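MHC class I-like protein MILL2 (Mus musculus, PDB 6A97) pairs with beta-2-microglobulin as an MHC class I-like, GPI-anchored membrane protein and binds heparan sulfate proteoglycans on the surface of fibroblasts. Local coordinates at residues A[242-247]-A[262-266]. Numbering follows the deposited sequence.
Sequences VQQKTF and ARVSI
Immunoglobulin C1-set domains are sandwiches of two antiparallel sheets held together by side chains, and one margin of the alpha-3 domain of MILL2 illustrates the principle. Strand 243-247 lies in one sheet and strand 262-266 in the other, both extended; their axes approach to 8.1 Å and run nearly antiparallel, at 163°. Alternate residues face one another, so that Gln243 stands opposite Ile266, Lys245 opposite Val264 and Phe247 opposite Ala262, with CA-CA distances of 7.3 to 7.4 Å. Phe247, with chi1 m, lays its ring over Ala262, whose CB makes a CH-pi contact 3.6 Å from the ring centroid, 10° off the normal; at the ring edge, Phe247 CZ lies 3.8 Å from Val264 CG2. Long polar side chains contribute their methylenes: Lys245 CD rests 3.6 Å from Val264 CG2, Gln243 CG 3.6 Å from Val264 CG1, and Gln243 CB 3.7 Å from Ile266 CG2. Gln243, chi1 t and chi2 p, turns its amide so that OE1 accepts from Gln244 N (3.0 Å), while a water bridges Gln243 NE2 (2.7 Å) and Ser265 O (3.0 Å). Val242 and Gln243 form a classic beta bulge against Trp235 on strand 231-237, beside which strand 240-247 forms one edge of its sheet within this chain; strand 260-268 pairs with strand 217-226, and Trp235 NE1 links the sheets by hydrogen bonding to Val264 O.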
ATOM      1  N   VAL A 242      -4.277  -0.852 -10.979  1.00 46.84           N
ATOM      2  CA  VAL A 242      -5.670  -1.176 -11.259  1.00 50.58           C
ATOM      3  C   VAL A 242      -6.404  -1.512  -9.967  1.00 50.20           C
ATOM      4  O   VAL A 242      -7.627  -1.403  -9.888  1.00 57.00           O
ATOM      5  CB  VAL A 242      -5.794  -2.345 -12.254  1.00 51.47           C
ATOM      6  CG1 VAL A 242      -5.319  -1.913 -13.628  1.00 58.73           C
ATOM      7  CG2 VAL A 242      -5.009  -3.551 -11.767  1.00 42.94           C
ATOM      8  N   GLN A 243      -5.645  -1.921  -8.959  1.00 46.71           N
ATOM      9  CA  GLN A 243      -6.173  -2.100  -7.614  1.00 46.67           C
ATOM     10  C   GLN A 243      -5.055  -1.828  -6.622  1.00 51.97           C
ATOM     11  O   GLN A 243      -3.921  -2.269  -6.815  1.00 49.23           O
ATOM     12  CB  GLN A 243      -6.746  -3.506  -7.417  1.00 44.08           C
ATOM     13  CG  GLN A 243      -7.345  -3.757  -6.033  1.00 47.22           C
ATOM     14  CD  GLN A 243      -8.513  -2.831  -5.712  1.00 51.43           C
ATOM     15  OE1 GLN A 243      -8.324  -1.699  -5.261  1.00 52.67           O
ATOM     16  NE2 GLN A 243      -9.729  -3.312  -5.946  1.00 43.49           N
ATOM     17  N   GLN A 244      -5.378  -1.083  -5.572  1.00 51.37           N
ATOM     18  CA  GLN A 244      -4.396  -0.682  -4.578  1.00 55.12           C
ATOM     19  C   GLN A 244      -5.000  -0.786  -3.183  1.00 51.51           C
ATOM     20  O   GLN A 244      -6.139  -0.381  -2.962  1.00 55.76           O
ATOM     21  CB  GLN A 244      -3.912   0.748  -4.856  1.00 49.41           C
ATOM     22  CG  GLN A 244      -2.689   1.198  -4.058  1.00 56.84           C
ATOM     23  CD  GLN A 244      -3.017   1.584  -2.624  1.00 68.74           C
ATOM     24  OE1 GLN A 244      -4.138   1.995  -2.320  1.00 76.56           O
ATOM     25  NE2 GLN A 244      -2.037   1.454  -1.736  1.00 65.59           N
ATOM     26  N   LYS A 245      -4.236  -1.336  -2.247  1.00 41.34           N
ATOM     27  CA  LYS A 245      -4.669  -1.386  -0.857  1.00 48.62           C
ATOM     28  C   LYS A 245      -3.521  -1.076   0.091  1.00 48.00           C
ATOM     29  O   LYS A 245      -2.434  -1.648  -0.019  1.00 45.90           O
ATOM     30  CB  LYS A 245      -5.270  -2.753  -0.525  1.00 54.90           C
ATOM     31  CG  LYS A 245      -6.758  -2.861  -0.823  1.00 64.97           C
ATOM     32  CD  LYS A 245      -7.224  -4.308  -0.835  1.00 71.38           C
ATOM     33  CE  LYS A 245      -8.663  -4.423  -1.315  1.00 76.51           C
ATOM     34  NZ  LYS A 245      -9.625  -4.394  -0.174  1.00 84.36           N
ATOM     35  N   THR A 246      -3.772  -0.154   1.011  1.00 49.09           N
ATOM     36  CA  THR A 246      -2.833   0.150   2.082  1.00 55.55           C
ATOM     37  C   THR A 246      -3.297  -0.525   3.367  1.00 56.26           C
ATOM     38  O   THR A 246      -4.419  -0.310   3.823  1.00 51.81           O
ATOM     39  CB  THR A 246      -2.702   1.669   2.306  1.00 55.38           C
ATOM     40  OG1 THR A 246      -2.189   2.284   1.119  1.00 58.51           O
ATOM     41  CG2 THR A 246      -1.764   1.963   3.471  1.00 52.76           C
ATOM     42  N   PHE A 247      -2.437  -1.354   3.943  1.00 58.67           N
ATOM     43  CA  PHE A 247      -2.798  -2.083   5.150  1.00 54.97           C
ATOM     44  C   PHE A 247      -2.204  -1.414   6.381  1.00 58.79           C
ATOM     45  O   PHE A 247      -1.049  -0.984   6.374  1.00 57.24           O
ATOM     46  CB  PHE A 247      -2.340  -3.541   5.054  1.00 41.92           C
ATOM     47  CG  PHE A 247      -2.969  -4.294   3.918  1.00 40.74           C
ATOM     48  CD1 PHE A 247      -2.391  -4.281   2.656  1.00 41.97           C
ATOM     49  CD2 PHE A 247      -4.147  -4.999   4.104  1.00 41.26           C
ATOM     50  CE1 PHE A 247      -2.974  -4.969   1.605  1.00 40.30           C
ATOM     51  CE2 PHE A 247      -4.734  -5.688   3.057  1.00 41.76           C
ATOM     52  CZ  PHE A 247      -4.147  -5.672   1.804  1.00 40.87           C
ATOM     53  N   ALA A 262      -0.881  -9.952   4.176  1.00 39.28           N
ATOM     54  CA  ALA A 262      -1.880  -9.152   3.475  1.00 38.56           C
ATOM     55  C   ALA A 262      -2.297  -9.830   2.175  1.00 38.62           C
ATOM     56  O   ALA A 262      -1.635 -10.757   1.703  1.00 40.64           O
ATOM     57  CB  ALA A 262      -1.346  -7.755   3.206  1.00 41.60           C
ATOM     58  N   ARG A 263      -3.393  -9.362   1.591  1.00 38.38           N
ATOM     59  CA  ARG A 263      -3.969 -10.032   0.433  1.00 43.34           C
ATOM     60  C   ARG A 263      -4.772  -9.055  -0.423  1.00 42.98           C
ATOM     61  O   ARG A 263      -5.507  -8.220   0.104  1.00 40.62           O
ATOM     62  CB  ARG A 263      -4.850 -11.196   0.897  1.00 43.81           C
ATOM     63  CG  ARG A 263      -5.837 -11.718  -0.129  1.00 61.68           C
ATOM     64  CD  ARG A 263      -6.660 -12.861   0.453  1.00 70.76           C
ATOM     65  NE  ARG A 263      -7.398 -12.447   1.644  1.00 79.96           N
ATOM     66  CZ  ARG A 263      -7.940 -13.287   2.522  1.00 84.19           C
ATOM     67  NH1 ARG A 263      -7.825 -14.598   2.355  1.00 87.65           N
ATOM     68  NH2 ARG A 263      -8.597 -12.816   3.572  1.00 82.18           N
ATOM     69  N   VAL A 264      -4.599  -9.139  -1.742  1.00 39.30           N
ATOM     70  CA  VAL A 264      -5.415  -8.378  -2.691  1.00 40.58           C
ATOM     71  C   VAL A 264      -5.692  -9.244  -3.906  1.00 39.89           C
ATOM     72  O   VAL A 264      -4.776  -9.856  -4.462  1.00 40.85           O
ATOM     73  CB  VAL A 264      -4.736  -7.064  -3.156  1.00 40.66           C
ATOM     74  CG1 VAL A 264      -5.665  -6.285  -4.070  1.00 45.48           C
ATOM     75  CG2 VAL A 264      -4.350  -6.199  -1.980  1.00 42.93           C
ATOM     76  N   SER A 265      -6.955  -9.306  -4.314  1.00 40.94           N
ATOM     77  CA  SER A 265      -7.333 -10.076  -5.491  1.00 44.29           C
ATOM     78  C   SER A 265      -7.977  -9.202  -6.560  1.00 46.56           C
ATOM     79  O   SER A 265      -8.551  -8.158  -6.255  1.00 45.44           O
ATOM     80  CB  SER A 265      -8.288 -11.207  -5.107  1.00 54.43           C
ATOM     81  OG  SER A 265      -7.618 -12.186  -4.334  1.00 62.44           O
ATOM     82  N   ILE A 266      -7.864  -9.639  -7.814  1.00 40.33           N
ATOM     83  CA  ILE A 266      -8.556  -9.018  -8.938  1.00 40.05           C
ATOM     84  C   ILE A 266      -9.067 -10.104  -9.869  1.00 45.24           C
ATOM     85  O   ILE A 266      -8.586 -11.237  -9.831  1.00 45.53           O
ATOM     86  CB  ILE A 266      -7.647  -8.064  -9.745  1.00 40.20           C
ATOM     87  CG1 ILE A 266      -6.397  -8.804 -10.227  1.00 46.16           C
ATOM     88  CG2 ILE A 266      -7.265  -6.840  -8.911  1.00 40.10           C
ATOM     89  CD1 ILE A 266      -5.494  -7.974 -11.117  1.00 52.61           C
TER
HETATM   90  O   HOH W   1     -10.311  -5.796  -6.747  1.00 51.90           O